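Local coordinates for protein FimX (Pseudomonas aeruginosa PAO1, PDB 3HV9), which belongs to the EAL-domain proteins, a family whose fold is a modified beta/alpha barrel with a ring of helices around a central sheet, at residues A[44-49]-A[100-105]; A[91-96]-A[127-132]. All blocks are in the same frame, centred on the assembly; numbering follows the deposited sequence.

Contact 1. Residues A[44-49]-A[100-105]; sequences SHENYE and HQTKLF
Two parallel barrel strands, 46-49 and 102-105, begin their pairing here, E46 lying beside T102 and E49 beside F105. Four backbone hydrogen bonds join them, from E46 N to Q101 O (2.9 Å) at the start of the strands through to F105 N to Y48 O (2.8 Å), while the axes stay 23° from exactly parallel. Q101 centres an inverse gamma turn just before its strand, and S44 OG donates in the carbonyl plane to a lone pair of Q101 OE1 (2.8 Å). The same OE1 lies over one face of the H45 ring. Over the opposite face comes K103, whose chain runs straight through chi2, then bends at chi3 (-65°) and sets CE 3.9 Å from the ring centroid of H45, a CH-pi contact almost straight above it. A water links K103 NZ (3.1 Å) to H45 NE2, the latter bond weak, and Q165 takes a further bond from K103 NZ.

In the EAL fold these strands are two staves of the barrel, and E49 opens the E-V-L that stands in FimX at the family's signature position. Its carboxylate is gripped by K190, H107, Q139 and Q245 and also bonds a glycerol, probably from the crystallisation liquor. The other face of the sheet carries Y48, whose CB packs on L104 CD2 (3.7 Å) and whose hydroxyl bonds Y258 N. T102 OG1 is buried on that side without a polar partner. Near the strand starts, E46 OE1 receives a weak bond from H100 ND1 (3.3 Å), the carboxylate turned 49° from the imidazole plane.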
loop_
_atom_site.group_PDB
_atom_site.type_symbol
_atom_site.label_atom_id
_atom_site.label_comp_id
_atom_site.label_asym_id
_atom_site.label_seq_id
_atom_site.Cartn_x
_atom_site.Cartn_y
_atom_site.Cartn_z
ATOM N N SER A 44 1.729 -16.954 -8.356
ATOM C CA SER A 44 2.786 -17.604 -7.576
ATOM C C SER A 44 3.391 -16.693 -6.496
ATOM O O SER A 44 3.863 -17.169 -5.462
ATOM C CB SER A 44 3.895 -18.118 -8.509
ATOM O OG SER A 44 4.262 -17.132 -9.469
ATOM N N HIS A 45 3.374 -15.386 -6.745
ATOM C CA HIS A 45 4.040 -14.425 -5.872
ATOM C C HIS A 45 3.488 -14.464 -4.445
ATOM O O HIS A 45 2.323 -14.767 -4.228
ATOM C CB HIS A 45 3.909 -12.995 -6.427
ATOM C CG HIS A 45 4.526 -12.794 -7.776
ATOM N ND1 HIS A 45 5.889 -12.755 -7.975
ATOM C CD2 HIS A 45 3.962 -12.591 -8.991
ATOM C CE1 HIS A 45 6.140 -12.556 -9.256
ATOM N NE2 HIS A 45 4.987 -12.447 -9.894
ATOM N N GLU A 46 4.351 -14.168 -3.481
ATOM C CA GLU A 46 3.961 -13.916 -2.108
ATOM C C GLU A 46 3.688 -12.413 -1.960
ATOM O O GLU A 46 4.602 -11.642 -1.666
ATOM C CB GLU A 46 5.092 -14.342 -1.160
ATOM C CG GLU A 46 5.299 -15.844 -1.072
ATOM C CD GLU A 46 6.450 -16.215 -0.154
ATOM O OE1 GLU A 46 7.176 -15.299 0.292
ATOM O OE2 GLU A 46 6.629 -17.421 0.119
ATOM N N ASN A 47 2.440 -12.002 -2.194
ATOM C CA ASN A 47 2.040 -10.598 -2.126
ATOM C C ASN A 47 1.726 -10.103 -0.712
ATOM O O ASN A 47 0.866 -10.663 -0.038
ATOM C CB ASN A 47 0.802 -10.372 -2.999
ATOM C CG ASN A 47 1.041 -10.713 -4.465
ATOM O OD1 ASN A 47 0.459 -11.658 -5.000
ATOM N ND2 ASN A 47 1.891 -9.941 -5.115
ATOM N N TYR A 48 2.414 -9.048 -0.278
ATOM C CA TYR A 48 2.113 -8.397 0.989
ATOM C C TYR A 48 1.926 -6.908 0.805
ATOM O O TYR A 48 2.658 -6.274 0.036
ATOM C CB TYR A 48 3.264 -8.546 1.947
ATOM C CG TYR A 48 3.508 -9.918 2.512
ATOM C CD1 TYR A 48 2.952 -10.284 3.734
ATOM C CD2 TYR A 48 4.342 -10.827 1.865
ATOM C CE1 TYR A 48 3.200 -11.535 4.298
ATOM C CE2 TYR A 48 4.608 -12.084 2.420
ATOM C CZ TYR A 48 4.031 -12.423 3.639
ATOM O OH TYR A 48 4.261 -13.639 4.217
ATOM N N GLU A 49 0.962 -6.346 1.530
ATOM C CA GLU A 49 0.830 -4.895 1.628
ATOM C C GLU A 49 1.628 -4.464 2.840
ATOM O O GLU A 49 1.556 -5.110 3.890
ATOM C CB GLU A 49 -0.630 -4.481 1.814
ATOM C CG GLU A 49 -0.840 -2.957 1.835
ATOM C CD GLU A 49 -2.265 -2.574 2.183
ATOM O OE1 GLU A 49 -3.063 -3.493 2.497
ATOM O OE2 GLU A 49 -2.593 -1.365 2.135
ATOM N N HIS A 100 12.528 -16.449 -2.358
ATOM C CA HIS A 100 11.135 -16.093 -2.124
ATOM C C HIS A 100 10.615 -15.179 -3.237
ATOM O O HIS A 100 11.206 -14.135 -3.528
ATOM C CB HIS A 100 10.967 -15.407 -0.771
ATOM C CG HIS A 100 11.057 -16.338 0.395
ATOM N ND1 HIS A 100 9.956 -16.979 0.921
ATOM C CD2 HIS A 100 12.116 -16.727 1.144
ATOM C CE1 HIS A 100 10.333 -17.727 1.942
ATOM N NE2 HIS A 100 11.639 -17.594 2.097
ATOM N N GLN A 101 9.499 -15.570 -3.844
ATOM C CA GLN A 101 8.838 -14.762 -4.868
ATOM C C GLN A 101 8.023 -13.614 -4.266
ATOM O O GLN A 101 6.857 -13.418 -4.630
ATOM C CB GLN A 101 7.853 -15.622 -5.653
ATOM C CG GLN A 101 8.413 -16.504 -6.733
ATOM C CD GLN A 101 7.310 -16.994 -7.662
ATOM O OE1 GLN A 101 6.657 -16.198 -8.344
ATOM N NE2 GLN A 101 7.087 -18.305 -7.679
ATOM N N THR A 102 8.605 -12.844 -3.359
ATOM C CA THR A 102 7.791 -11.846 -2.685
ATOM C C THR A 102 7.655 -10.498 -3.393
ATOM O O THR A 102 8.564 -10.029 -4.051
ATOM C CB THR A 102 8.120 -11.721 -1.189
ATOM O OG1 THR A 102 7.954 -10.360 -0.755
ATOM C CG2 THR A 102 9.503 -12.192 -0.913
ATOM N N LYS A 103 6.478 -9.900 -3.249
ATOM C CA LYS A 103 6.157 -8.632 -3.876
ATOM C C LYS A 103 5.449 -7.764 -2.833
ATOM O O LYS A 103 4.610 -8.264 -2.090
ATOM C CB LYS A 103 5.240 -8.875 -5.070
ATOM C CG LYS A 103 4.871 -7.623 -5.819
ATOM C CD LYS A 103 3.924 -7.928 -6.961
ATOM C CE LYS A 103 4.578 -8.797 -8.014
ATOM N NZ LYS A 103 3.733 -8.772 -9.241
ATOM N N LEU A 104 5.791 -6.478 -2.765
ATOM C CA LEU A 104 5.234 -5.593 -1.753
ATOM C C LEU A 104 4.447 -4.448 -2.344
ATOM O O LEU A 104 4.920 -3.761 -3.239
ATOM C CB LEU A 104 6.321 -5.011 -0.852
ATOM C CG LEU A 104 7.216 -5.990 -0.096
ATOM C CD1 LEU A 104 8.242 -5.231 0.747
ATOM C CD2 LEU A 104 6.365 -6.907 0.771
ATOM N N PHE A 105 3.248 -4.240 -1.806
ATOM C CA PHE A 105 2.416 -3.097 -2.136
ATOM C C PHE A 105 2.752 -1.978 -1.143
ATOM O O PHE A 105 2.616 -2.150 0.068
ATOM C CB PHE A 105 0.928 -3.492 -2.023
ATOM C CG PHE A 105 0.455 -4.388 -3.140
ATOM C CD1 PHE A 105 -0.483 -3.944 -4.053
ATOM C CD2 PHE A 105 0.964 -5.658 -3.284
ATOM C CE1 PHE A 105 -0.910 -4.755 -5.088
ATOM C CE2 PHE A 105 0.548 -6.486 -4.318
ATOM C CZ PHE A 105 -0.402 -6.038 -5.220
HETATM O O HOH W 1 4.825 -9.906 -11.946
#

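Contact 2. Residues A[91-96]-A[127-132]; sequences LLAEHR and KAARLP
L131 drives one methyl into the surface of the helix that carries L92 and A93, a compact example of a bump from a loop fitting a hollow between successive helical residues. The methyl is CD1, which comes to 3.6 Å from A93 N and settles against the backbone there. Side chains wall it on two flanks, with A93 CB 3.9 Å from L131 CD1 and L92 CB 4.1 Å from it. L131 holds CG anti to its backbone nitrogen (chi1 -159°), a setting that carries the branch over to the helix although its CB does not point there.

A93 is itself a small bump. A93 CB lies 4.2 Å from A129 O and 4.5 Å from A129 CB, a looser meeting than that with L131; two small side chains meet here, consistent with the close approach of the loop. R130, with positive phi, ends helix 118-128 in a Schellman motif, its N bonding back to K127 O, after which the chain runs toward helix 77-97.

The last fit belongs to P132. The pyrrolidine ring lies along the aliphatic part of R96, the two side chains sliding past each other in opposite directions. P132 CG touches R96 CD (3.7 Å), and P132 CB reaches R96 NH1 at the same separation, 3.7 Å. A bend at chi2 (-104°) in R96 goes with the run of its CD and NH1 past the proline ring, and P132 CB comes to the guanidinium obliquely. All these meetings are van der Waals contacts. The polar end of R96 is engaged elsewhere, its NE probably bonding T102 O on strand 102-107. L92 also packs on T102 and L104 of that strand, and I89, one turn earlier on helix 77-97, touches both A129 and L131.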
loop_
_atom_site.group_PDB
_atom_site.type_symbol
_atom_site.label_atom_id
_atom_site.label_comp_id
_atom_site.label_asym_id
_atom_site.label_seq_id
_atom_site.Cartn_x
_atom_site.Cartn_y
_atom_site.Cartn_z
ATOM N N LEU A 91 14.239 -5.172 2.509
ATOM C CA LEU A 91 13.667 -6.481 2.840
ATOM C C LEU A 91 13.444 -7.316 1.578
ATOM O O LEU A 91 13.773 -8.502 1.521
ATOM C CB LEU A 91 12.374 -6.323 3.630
ATOM C CG LEU A 91 12.499 -5.336 4.798
ATOM C CD1 LEU A 91 11.192 -5.213 5.548
ATOM C CD2 LEU A 91 13.633 -5.710 5.750
ATOM N N LEU A 92 12.918 -6.674 0.550
ATOM C CA LEU A 92 12.577 -7.357 -0.687
ATOM C C LEU A 92 13.801 -7.924 -1.416
ATOM O O LEU A 92 13.706 -8.933 -2.116
ATOM C CB LEU A 92 11.835 -6.368 -1.576
ATOM C CG LEU A 92 10.730 -6.813 -2.516
ATOM C CD1 LEU A 92 9.885 -7.903 -1.895
ATOM C CD2 LEU A 92 9.906 -5.583 -2.858
ATOM N N ALA A 93 14.952 -7.277 -1.255
ATOM C CA ALA A 93 16.186 -7.764 -1.872
ATOM C C ALA A 93 16.662 -9.052 -1.198
ATOM O O ALA A 93 17.039 -10.020 -1.872
ATOM C CB ALA A 93 17.279 -6.686 -1.808
ATOM N N GLU A 94 16.651 -9.035 0.135
ATOM C CA GLU A 94 17.013 -10.177 0.976
ATOM C C GLU A 94 16.112 -11.386 0.751
ATOM O O GLU A 94 16.590 -12.517 0.666
ATOM C CB GLU A 94 16.977 -9.768 2.455
ATOM C CG GLU A 94 17.998 -8.679 2.797
ATOM C CD GLU A 94 17.662 -7.891 4.058
ATOM O OE1 GLU A 94 16.567 -8.096 4.628
ATOM O OE2 GLU A 94 18.505 -7.061 4.476
ATOM N N HIS A 95 14.809 -11.142 0.661
ATOM C CA HIS A 95 13.839 -12.197 0.382
ATOM C C HIS A 95 14.039 -12.805 -1.007
ATOM O O HIS A 95 14.235 -14.012 -1.145
ATOM C CB HIS A 95 12.416 -11.655 0.530
ATOM C CG HIS A 95 11.787 -11.963 1.853
ATOM N ND1 HIS A 95 12.390 -11.660 3.056
ATOM C CD2 HIS A 95 10.616 -12.572 2.164
ATOM C CE1 HIS A 95 11.618 -12.062 4.048
ATOM N NE2 HIS A 95 10.535 -12.622 3.536
ATOM N N ARG A 96 13.996 -11.966 -2.034
ATOM C CA ARG A 96 14.160 -12.434 -3.401
ATOM C C ARG A 96 15.457 -13.223 -3.570
ATOM O O ARG A 96 15.529 -14.139 -4.393
ATOM C CB ARG A 96 14.143 -11.250 -4.362
ATOM C CG ARG A 96 12.766 -10.676 -4.609
ATOM C CD ARG A 96 12.248 -11.104 -5.964
ATOM N NE ARG A 96 10.823 -10.824 -6.088
ATOM C CZ ARG A 96 10.183 -10.704 -7.245
ATOM N NH1 ARG A 96 10.857 -10.828 -8.388
ATOM N NH2 ARG A 96 8.873 -10.447 -7.252
ATOM N N LYS A 127 18.327 0.497 -8.170
ATOM C CA LYS A 127 19.606 0.039 -8.710
ATOM C C LYS A 127 20.613 -0.313 -7.592
ATOM O O LYS A 127 21.229 -1.364 -7.623
ATOM C CB LYS A 127 20.170 1.080 -9.686
ATOM C CG LYS A 127 21.221 0.556 -10.641
ATOM C CD LYS A 127 21.712 1.654 -11.586
ATOM C CE LYS A 127 22.634 1.086 -12.670
ATOM N NZ LYS A 127 23.040 2.102 -13.692
ATOM N N ALA A 128 20.753 0.541 -6.583
ATOM C CA ALA A 128 21.684 0.264 -5.484
ATOM C C ALA A 128 21.467 -1.104 -4.839
ATOM O O ALA A 128 22.399 -1.690 -4.286
ATOM C CB ALA A 128 21.587 1.351 -4.411
ATOM N N ALA A 129 20.232 -1.592 -4.869
ATOM C CA ALA A 129 19.915 -2.875 -4.257
ATOM C C ALA A 129 19.789 -3.955 -5.332
ATOM O O ALA A 129 19.534 -5.120 -5.035
ATOM C CB ALA A 129 18.635 -2.774 -3.452
ATOM N N ARG A 130 19.986 -3.557 -6.581
ATOM C CA ARG A 130 19.865 -4.481 -7.694
ATOM C C ARG A 130 18.561 -5.257 -7.516
ATOM O O ARG A 130 18.553 -6.486 -7.534
ATOM C CB ARG A 130 21.068 -5.450 -7.753
ATOM C CG ARG A 130 22.436 -4.827 -8.070
ATOM C CD ARG A 130 23.378 -4.870 -6.853
ATOM N NE ARG A 130 24.802 -4.920 -7.210
ATOM C CZ ARG A 130 25.640 -3.883 -7.163
ATOM N NH1 ARG A 130 25.212 -2.685 -6.780
ATOM N NH2 ARG A 130 26.916 -4.042 -7.504
ATOM N N LEU A 131 17.459 -4.537 -7.339
ATOM C CA LEU A 131 16.169 -5.168 -7.081
ATOM C C LEU A 131 15.517 -5.701 -8.353
ATOM O O LEU A 131 15.352 -4.957 -9.322
ATOM C CB LEU A 131 15.229 -4.178 -6.400
ATOM C CG LEU A 131 14.062 -4.801 -5.641
ATOM C CD1 LEU A 131 14.598 -5.635 -4.492
ATOM C CD2 LEU A 131 13.076 -3.730 -5.143
ATOM N N PRO A 132 15.132 -6.995 -8.345
ATOM C CA PRO A 132 14.481 -7.661 -9.479
ATOM C C PRO A 132 13.318 -6.847 -10.031
ATOM O O PRO A 132 12.781 -6.006 -9.306
ATOM C CB PRO A 132 13.972 -8.972 -8.870
ATOM C CG PRO A 132 14.941 -9.268 -7.769
ATOM C CD PRO A 132 15.376 -7.925 -7.225
#

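How the contacts relate
Contacts 1 and 2 have centres about 13 Å apart and form successive layers of one fold: strand 102-107 pairs with strand 46-54 in contact 1, helix 77-97 packs on that strand, and the loop after helix 118-128 covers the helix in contact 2. The layers touch directly. The probable bond from R96 NE to T102 O, 3.1 Å long, ties one contact to the other, and H100 N probably bonds H95 O (3.2 Å) where the helix runs out before the strand; T102 CG2 also packs on H95 CD2 at 3.3 Å. Contact 1, which reaches the glycerol-occupied pocket, lies deeper, its centre about 12 Å from the centre of the chain against about 18 Å for contact 2.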